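Local coordinates for B-type flagellar hook-associated protein 2 (Pseudomonas aeruginosa, PDB 5FHY) that caps the growing tip of the flagellar filament, helping flagellin subunits polymerise there and keeping them from leaking out, and is essential for motility, at residues B[38-43]-B[198-204]; B[47-51]-B[128-132]. One frame throughout, in Å; residues are numbered along the deposited sequence.

This chain is one piece of the longer cap protein. Coming from the N terminus, it runs along strand 34-42, supplies residues 38-43 to contact 1, and after three more residues enters 47-51, the first half of contact 2. An excursion through strands 65-71 and 74-81, helix 88-98 and the hairpin 104-121 follows; residues 128-132 close it against 47-51. The chain then passes strands 165-166, 173-177, 180-184 and 188-190 and returns at 198-204 to close the larger loop on 38-43. Contact 2 is therefore nested inside contact 1, with centres about 25 Å apart. Each joins two antiparallel sheets: contact 1 those holding strands 34-42 and 196-200, contact 2 those holding 48-50 and 130-136.

Contact 1 of 2, residues B[38-43]-B[198-204]; sequences IQVNSL and FDVKAVT
T204 grips V40 with two hydrogen bonds, one through its side chain and one through its backbone. The peptide N of V40 donates to T204 OG1 over 3.0 Å, nearly straight at 160°. In return T204 N donates to V40 O at 3.1 Å, in the carbonyl plane and on a lone pair. The hydroxyl can face V40 because OG1 stands between the backbone N and the carbonyl carbon of T204 (chi1 64°). V203 CA lies 3.4 Å from V40 O, a bent CA-H...O contact. Apart from these bonds, V203 CG1 sits tightly against the same oxygen, 3.1 Å from V40 O.

The apolar contacts run from I38 and V40 of strand 34-42 to L43 just after it. V200 CG1 is shared by two partners, 3.6 Å from V40 CG1 and 3.7 Å from L43 CD2; V40 and V200 run alongside one another, pointing opposite ways, whereas L43 meets V200 at a slant. V40 turns CG1 anti to its own backbone N (chi1 173°), bringing that methyl both to V200 and to within 3.4 Å of A202 O. Further along, I38 CD1 approaches F198 CE2 only loosely, at 4.5 Å; F198 also packs on K24 and S26 of strand 24-28.

On the other edge of strand 34-42, N41 and S42 both face E174 in a classic beta bulge. I38 makes backbone hydrogen bonds with I210 of strand 210-215 on the edge that T204 serves. Residues 201-204, within the FliD C-terminal family region, thus bridge two sheets, leaving strand 196-200 and arriving beside strand 34-42. The chemistry implies a directional clasp at V40, whose peptide N and O are both satisfied by T204, backed by less specific methyl packing between the two sheets.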
ATOM      1  N   ILE B  38       2.171  14.400  48.505  1.00 69.11           N
ATOM      2  CA  ILE B  38       0.765  14.295  48.851  1.00 73.91           C
ATOM      3  C   ILE B  38       0.366  12.867  49.181  1.00 73.85           C
ATOM      4  O   ILE B  38       0.704  11.932  48.460  1.00 77.21           O
ATOM      5  CB  ILE B  38      -0.123  14.816  47.701  1.00 81.23           C
ATOM      6  CG1 ILE B  38       0.240  16.263  47.363  1.00 85.51           C
ATOM      7  CG2 ILE B  38      -1.598  14.707  48.061  1.00 79.65           C
ATOM      8  CD1 ILE B  38      -0.785  16.968  46.509  1.00 83.80           C
ATOM      9  N   GLN B  39      -0.347  12.709  50.289  1.00 64.24           N
ATOM     10  CA  GLN B  39      -0.949  11.435  50.637  1.00 79.66           C
ATOM     11  C   GLN B  39      -2.460  11.603  50.609  1.00 76.42           C
ATOM     12  O   GLN B  39      -2.975  12.673  50.921  1.00 73.38           O
ATOM     13  CB  GLN B  39      -0.492  10.962  52.022  1.00 85.59           C
ATOM     14  CG  GLN B  39       0.996  10.656  52.148  1.00 94.57           C
ATOM     15  CD  GLN B  39       1.373  10.115  53.522  1.00102.09           C
ATOM     16  OE1 GLN B  39       0.521   9.649  54.279  1.00104.74           O
ATOM     17  NE2 GLN B  39       2.661  10.184  53.850  1.00105.98           N
ATOM     18  N   VAL B  40      -3.170  10.545  50.240  1.00 81.20           N
ATOM     19  CA  VAL B  40      -4.619  10.529  50.358  1.00 85.73           C
ATOM     20  C   VAL B  40      -4.990   9.411  51.322  1.00 94.15           C
ATOM     21  O   VAL B  40      -4.856   8.236  50.992  1.00104.95           O
ATOM     22  CB  VAL B  40      -5.310  10.320  48.997  1.00 84.18           C
ATOM     23  CG1 VAL B  40      -6.815  10.144  49.188  1.00 85.86           C
ATOM     24  CG2 VAL B  40      -5.012  11.490  48.065  1.00 78.03           C
ATOM     25  N   ASN B  41      -5.439   9.773  52.518  1.00 77.44           N
ATOM     26  CA  ASN B  41      -5.735   8.773  53.536  1.00 69.95           C
ATOM     27  C   ASN B  41      -7.179   8.278  53.469  1.00 80.67           C
ATOM     28  O   ASN B  41      -7.460   7.127  53.801  1.00 81.32           O
ATOM     29  CB  ASN B  41      -5.443   9.328  54.932  1.00 67.07           C
ATOM     30  CG  ASN B  41      -3.972   9.636  55.149  1.00 72.67           C
ATOM     31  OD1 ASN B  41      -3.100   9.078  54.484  1.00 79.65           O
ATOM     32  ND2 ASN B  41      -3.689  10.515  56.100  1.00 70.58           N
ATOM     33  N   SER B  42      -8.089   9.149  53.036  1.00 83.57           N
ATOM     34  CA  SER B  42      -9.487   8.770  52.871  1.00 81.67           C
ATOM     35  C   SER B  42     -10.233   9.734  51.959  1.00 79.79           C
ATOM     36  O   SER B  42      -9.774  10.847  51.704  1.00 73.84           O
ATOM     37  CB  SER B  42     -10.190   8.698  54.227  1.00 85.83           C
ATOM     38  OG  SER B  42     -10.145   9.945  54.902  1.00 93.75           O
ATOM     39  N   LEU B  43     -11.389   9.292  51.473  1.00 82.97           N
ATOM     40  CA  LEU B  43     -12.244  10.110  50.620  1.00 78.25           C
ATOM     41  C   LEU B  43     -13.441  10.659  51.390  1.00 81.10           C
ATOM     42  O   LEU B  43     -13.862  10.080  52.392  1.00 79.51           O
ATOM     43  CB  LEU B  43     -12.731   9.296  49.417  1.00 74.03           C
ATOM     44  CG  LEU B  43     -11.654   8.632  48.558  1.00 79.23           C
ATOM     45  CD1 LEU B  43     -12.282   7.715  47.516  1.00 83.47           C
ATOM     46  CD2 LEU B  43     -10.782   9.685  47.898  1.00 85.27           C
ATOM     47  N   PHE B 198      -7.620  20.272  42.801  1.00103.79           N
ATOM     48  CA  PHE B 198      -7.528  18.914  42.296  1.00107.57           C
ATOM     49  C   PHE B 198      -8.684  18.058  42.773  1.00106.21           C
ATOM     50  O   PHE B 198      -9.206  18.240  43.871  1.00102.75           O
ATOM     51  CB  PHE B 198      -6.194  18.260  42.690  1.00103.16           C
ATOM     52  CG  PHE B 198      -5.757  18.527  44.106  1.00 97.30           C
ATOM     53  CD1 PHE B 198      -6.345  17.865  45.170  1.00 98.39           C
ATOM     54  CD2 PHE B 198      -4.722  19.410  44.370  1.00 97.64           C
ATOM     55  CE1 PHE B 198      -5.928  18.101  46.471  1.00 96.67           C
ATOM     56  CE2 PHE B 198      -4.300  19.647  45.670  1.00 97.67           C
ATOM     57  CZ  PHE B 198      -4.906  18.992  46.719  1.00 94.91           C
ATOM     58  N   ASP B 199      -9.063  17.103  41.935  1.00108.71           N
ATOM     59  CA  ASP B 199     -10.136  16.188  42.264  1.00108.82           C
ATOM     60  C   ASP B 199      -9.496  14.891  42.730  1.00 98.56           C
ATOM     61  O   ASP B 199      -8.891  14.169  41.941  1.00 98.67           O
ATOM     62  CB  ASP B 199     -11.042  15.951  41.052  1.00123.31           C
ATOM     63  CG  ASP B 199     -11.826  17.192  40.651  1.00141.12           C
ATOM     64  OD1 ASP B 199     -13.012  17.306  41.024  1.00148.94           O
ATOM     65  OD2 ASP B 199     -11.257  18.045  39.938  1.00148.88           O
ATOM     66  N   VAL B 200      -9.645  14.589  44.012  1.00 92.38           N
ATOM     67  CA  VAL B 200      -9.042  13.390  44.569  1.00 93.33           C
ATOM     68  C   VAL B 200      -9.907  12.200  44.192  1.00 97.77           C
ATOM     69  O   VAL B 200     -11.116  12.201  44.419  1.00 98.33           O
ATOM     70  CB  VAL B 200      -8.884  13.484  46.094  1.00 89.36           C
ATOM     71  CG1 VAL B 200      -8.356  12.173  46.644  1.00 84.27           C
ATOM     72  CG2 VAL B 200      -7.952  14.634  46.455  1.00 89.35           C
ATOM     73  N   LYS B 201      -9.277  11.184  43.613  1.00 99.85           N
ATOM     74  CA  LYS B 201     -10.008  10.066  43.040  1.00 94.08           C
ATOM     75  C   LYS B 201      -9.712   8.756  43.754  1.00 90.75           C
ATOM     76  O   LYS B 201     -10.506   7.819  43.687  1.00 91.46           O
ATOM     77  CB  LYS B 201      -9.662   9.924  41.556  1.00 93.11           C
ATOM     78  CG  LYS B 201      -9.726  11.221  40.760  1.00 96.60           C
ATOM     79  CD  LYS B 201      -9.321  10.996  39.305  1.00107.94           C
ATOM     80  CE  LYS B 201     -10.187   9.943  38.630  1.00116.58           C
ATOM     81  NZ  LYS B 201      -9.699   9.603  37.260  1.00125.28           N
ATOM     82  N   ALA B 202      -8.575   8.692  44.443  1.00 88.53           N
ATOM     83  CA  ALA B 202      -8.201   7.464  45.132  1.00 92.77           C
ATOM     84  C   ALA B 202      -7.144   7.656  46.218  1.00 92.81           C
ATOM     85  O   ALA B 202      -6.382   8.623  46.216  1.00 87.75           O
ATOM     86  CB  ALA B 202      -7.713   6.439  44.120  1.00 99.77           C
ATOM     87  N   VAL B 203      -7.120   6.696  47.136  1.00 95.68           N
ATOM     88  CA  VAL B 203      -6.202   6.660  48.268  1.00 97.15           C
ATOM     89  C   VAL B 203      -4.775   6.325  47.818  1.00 99.46           C
ATOM     90  O   VAL B 203      -4.586   5.504  46.922  1.00103.22           O
ATOM     91  CB  VAL B 203      -6.702   5.627  49.314  1.00 93.22           C
ATOM     92  CG1 VAL B 203      -5.637   5.306  50.350  1.00102.88           C
ATOM     93  CG2 VAL B 203      -7.982   6.123  49.979  1.00 84.40           C
ATOM     94  N   THR B 204      -3.772   6.963  48.417  1.00 98.09           N
ATOM     95  CA  THR B 204      -2.388   6.584  48.148  1.00 98.69           C
ATOM     96  C   THR B 204      -2.006   5.422  49.061  1.00100.04           C
ATOM     97  O   THR B 204      -2.547   5.287  50.154  1.00 95.94           O
ATOM     98  CB  THR B 204      -1.411   7.755  48.372  1.00 96.74           C
ATOM     99  OG1 THR B 204      -1.419   8.128  49.756  1.00 91.45           O
ATOM    100  CG2 THR B 204      -1.800   8.950  47.521  1.00100.51           C
TER

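Contact 2 of 2, residues B[47-51]-B[128-132]; sequences SKIAL and KDIKV
Two antiparallel sheets pack together where S47, I49 and L51 meet I130 and V132, strand 48-50 belonging to one sheet and strand 130-136 to the other. The polar link is one hydrogen bond: I130 N donates to S47 OG over 3.1 Å, close to straight at 161°. S47 holds OG anti to its backbone N (chi1 -178°), which carries the hydroxyl across to segment 128-132 and sets it 3.4 Å from I130 CG1. S47 CB meanwhile rests 3.4 Å from K128 O. The segments run in nearly the same direction, 15° apart, but the strands pair within their own sheets: I49 makes backbone hydrogen bonds with L119 of strand 114-121, while strand 130-136 lies antiparallel to 65-71, where I130 also packs on I69. Beyond the serine, methyl groups fill the interface more loosely. I49 CD1 lies 4.3 Å from I130 CG2 and 4.4 Å from V132 CG2; L51 CD2 reaches V132 CG2 from farther along, also at 4.3 Å. F150 packs on both I49 and L51. D129 turns its carboxylate to another task, OD1 accepting from A170 N, and K48 makes a cation-pi contact with Y36 of a neighbouring subunit.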
ATOM      1  N   SER B  47     -24.178  10.110  52.291  1.00 78.24           N
ATOM      2  CA  SER B  47     -25.002   9.204  53.074  1.00 80.91           C
ATOM      3  C   SER B  47     -25.823   8.281  52.184  1.00 77.89           C
ATOM      4  O   SER B  47     -26.313   8.688  51.128  1.00 76.50           O
ATOM      5  CB  SER B  47     -25.928   9.991  54.002  1.00 86.13           C
ATOM      6  OG  SER B  47     -26.711   9.120  54.800  1.00 85.80           O
ATOM      7  N   LYS B  48     -25.972   7.039  52.630  1.00 72.27           N
ATOM      8  CA  LYS B  48     -26.810   6.058  51.954  1.00 73.64           C
ATOM      9  C   LYS B  48     -27.330   5.082  52.999  1.00 81.18           C
ATOM     10  O   LYS B  48     -26.553   4.387  53.662  1.00 77.19           O
ATOM     11  CB  LYS B  48     -26.038   5.325  50.850  1.00 69.36           C
ATOM     12  CG  LYS B  48     -26.835   4.220  50.155  1.00 70.88           C
ATOM     13  CD  LYS B  48     -26.125   3.687  48.914  1.00 74.66           C
ATOM     14  CE  LYS B  48     -26.895   2.530  48.284  1.00 80.05           C
ATOM     15  NZ  LYS B  48     -26.214   1.959  47.087  1.00 86.19           N
ATOM     16  N   ILE B  49     -28.648   5.047  53.160  1.00 71.75           N
ATOM     17  CA  ILE B  49     -29.249   4.234  54.203  1.00 77.06           C
ATOM     18  C   ILE B  49     -30.279   3.272  53.641  1.00 74.38           C
ATOM     19  O   ILE B  49     -30.725   3.409  52.501  1.00 82.08           O
ATOM     20  CB  ILE B  49     -29.931   5.111  55.270  1.00 73.57           C
ATOM     21  CG1 ILE B  49     -31.215   5.730  54.714  1.00 81.97           C
ATOM     22  CG2 ILE B  49     -28.980   6.191  55.763  1.00 72.42           C
ATOM     23  CD1 ILE B  49     -32.054   6.432  55.749  1.00 82.50           C
ATOM     24  N   ALA B  50     -30.659   2.300  54.461  1.00 75.58           N
ATOM     25  CA  ALA B  50     -31.692   1.341  54.092  1.00 77.37           C
ATOM     26  C   ALA B  50     -32.680   1.231  55.242  1.00 78.90           C
ATOM     27  O   ALA B  50     -32.293   0.965  56.377  1.00 79.22           O
ATOM     28  CB  ALA B  50     -31.089  -0.013  53.766  1.00 77.99           C
ATOM     29  N   LEU B  51     -33.957   1.439  54.949  1.00 68.03           N
ATOM     30  CA  LEU B  51     -34.980   1.410  55.991  1.00 70.91           C
ATOM     31  C   LEU B  51     -35.410  -0.027  56.258  1.00 67.13           C
ATOM     32  O   LEU B  51     -34.890  -0.952  55.640  1.00 67.31           O
ATOM     33  CB  LEU B  51     -36.181   2.281  55.607  1.00 59.54           C
ATOM     34  CG  LEU B  51     -35.847   3.719  55.197  1.00 62.27           C
ATOM     35  CD1 LEU B  51     -37.099   4.466  54.778  1.00 60.00           C
ATOM     36  CD2 LEU B  51     -35.117   4.455  56.323  1.00 63.28           C
ATOM     37  N   LYS B 128     -23.607  15.066  57.173  1.00 81.84           N
ATOM     38  CA  LYS B 128     -24.619  15.149  56.127  1.00 85.20           C
ATOM     39  C   LYS B 128     -25.316  13.798  55.986  1.00 78.39           C
ATOM     40  O   LYS B 128     -25.469  13.277  54.882  1.00 79.78           O
ATOM     41  CB  LYS B 128     -24.011  15.586  54.788  1.00 86.61           C
ATOM     42  CG  LYS B 128     -23.472  17.011  54.763  1.00 94.15           C
ATOM     43  CD  LYS B 128     -22.069  17.061  55.333  1.00104.76           C
ATOM     44  CE  LYS B 128     -21.489  18.460  55.347  1.00107.37           C
ATOM     45  NZ  LYS B 128     -20.140  18.453  55.978  1.00106.29           N
ATOM     46  N   ASP B 129     -25.735  13.235  57.115  1.00 76.19           N
ATOM     47  CA  ASP B 129     -26.433  11.954  57.123  1.00 80.23           C
ATOM     48  C   ASP B 129     -27.909  12.154  56.803  1.00 74.32           C
ATOM     49  O   ASP B 129     -28.482  13.190  57.132  1.00 70.24           O
ATOM     50  CB  ASP B 129     -26.282  11.264  58.486  1.00 88.09           C
ATOM     51  CG  ASP B 129     -24.860  10.787  58.755  1.00 91.39           C
ATOM     52  OD1 ASP B 129     -24.210  10.254  57.830  1.00 98.45           O
ATOM     53  OD2 ASP B 129     -24.391  10.948  59.902  1.00 85.67           O
ATOM     54  N   ILE B 130     -28.523  11.158  56.169  1.00 71.65           N
ATOM     55  CA  ILE B 130     -29.949  11.214  55.870  1.00 73.50           C
ATOM     56  C   ILE B 130     -30.753  10.807  57.103  1.00 79.67           C
ATOM     57  O   ILE B 130     -30.488   9.767  57.703  1.00 83.93           O
ATOM     58  CB  ILE B 130     -30.328  10.303  54.680  1.00 68.83           C
ATOM     59  CG1 ILE B 130     -29.477  10.632  53.452  1.00 67.25           C
ATOM     60  CG2 ILE B 130     -31.807  10.454  54.335  1.00 66.14           C
ATOM     61  CD1 ILE B 130     -29.704   9.686  52.288  1.00 60.58           C
ATOM     62  N   LYS B 131     -31.731  11.627  57.479  1.00 77.85           N
ATOM     63  CA  LYS B 131     -32.570  11.336  58.639  1.00 72.74           C
ATOM     64  C   LYS B 131     -34.043  11.286  58.247  1.00 72.46           C
ATOM     65  O   LYS B 131     -34.507  12.086  57.433  1.00 68.97           O
ATOM     66  CB  LYS B 131     -32.354  12.378  59.743  1.00 79.39           C
ATOM     67  CG  LYS B 131     -33.160  12.118  61.008  1.00 85.91           C
ATOM     68  CD  LYS B 131     -32.800  13.073  62.133  1.00 91.49           C
ATOM     69  CE  LYS B 131     -33.396  12.599  63.455  1.00101.39           C
ATOM     70  NZ  LYS B 131     -33.060  13.480  64.611  1.00108.90           N
ATOM     71  N   VAL B 132     -34.769  10.339  58.835  1.00 72.93           N
ATOM     72  CA  VAL B 132     -36.190  10.166  58.570  1.00 71.86           C
ATOM     73  C   VAL B 132     -36.993  10.199  59.868  1.00 72.54           C
ATOM     74  O   VAL B 132     -36.826   9.334  60.731  1.00 64.37           O
ATOM     75  CB  VAL B 132     -36.478   8.844  57.836  1.00 71.38           C
ATOM     76  CG1 VAL B 132     -37.969   8.733  57.528  1.00 72.16           C
ATOM     77  CG2 VAL B 132     -35.654   8.750  56.554  1.00 61.27           C
TER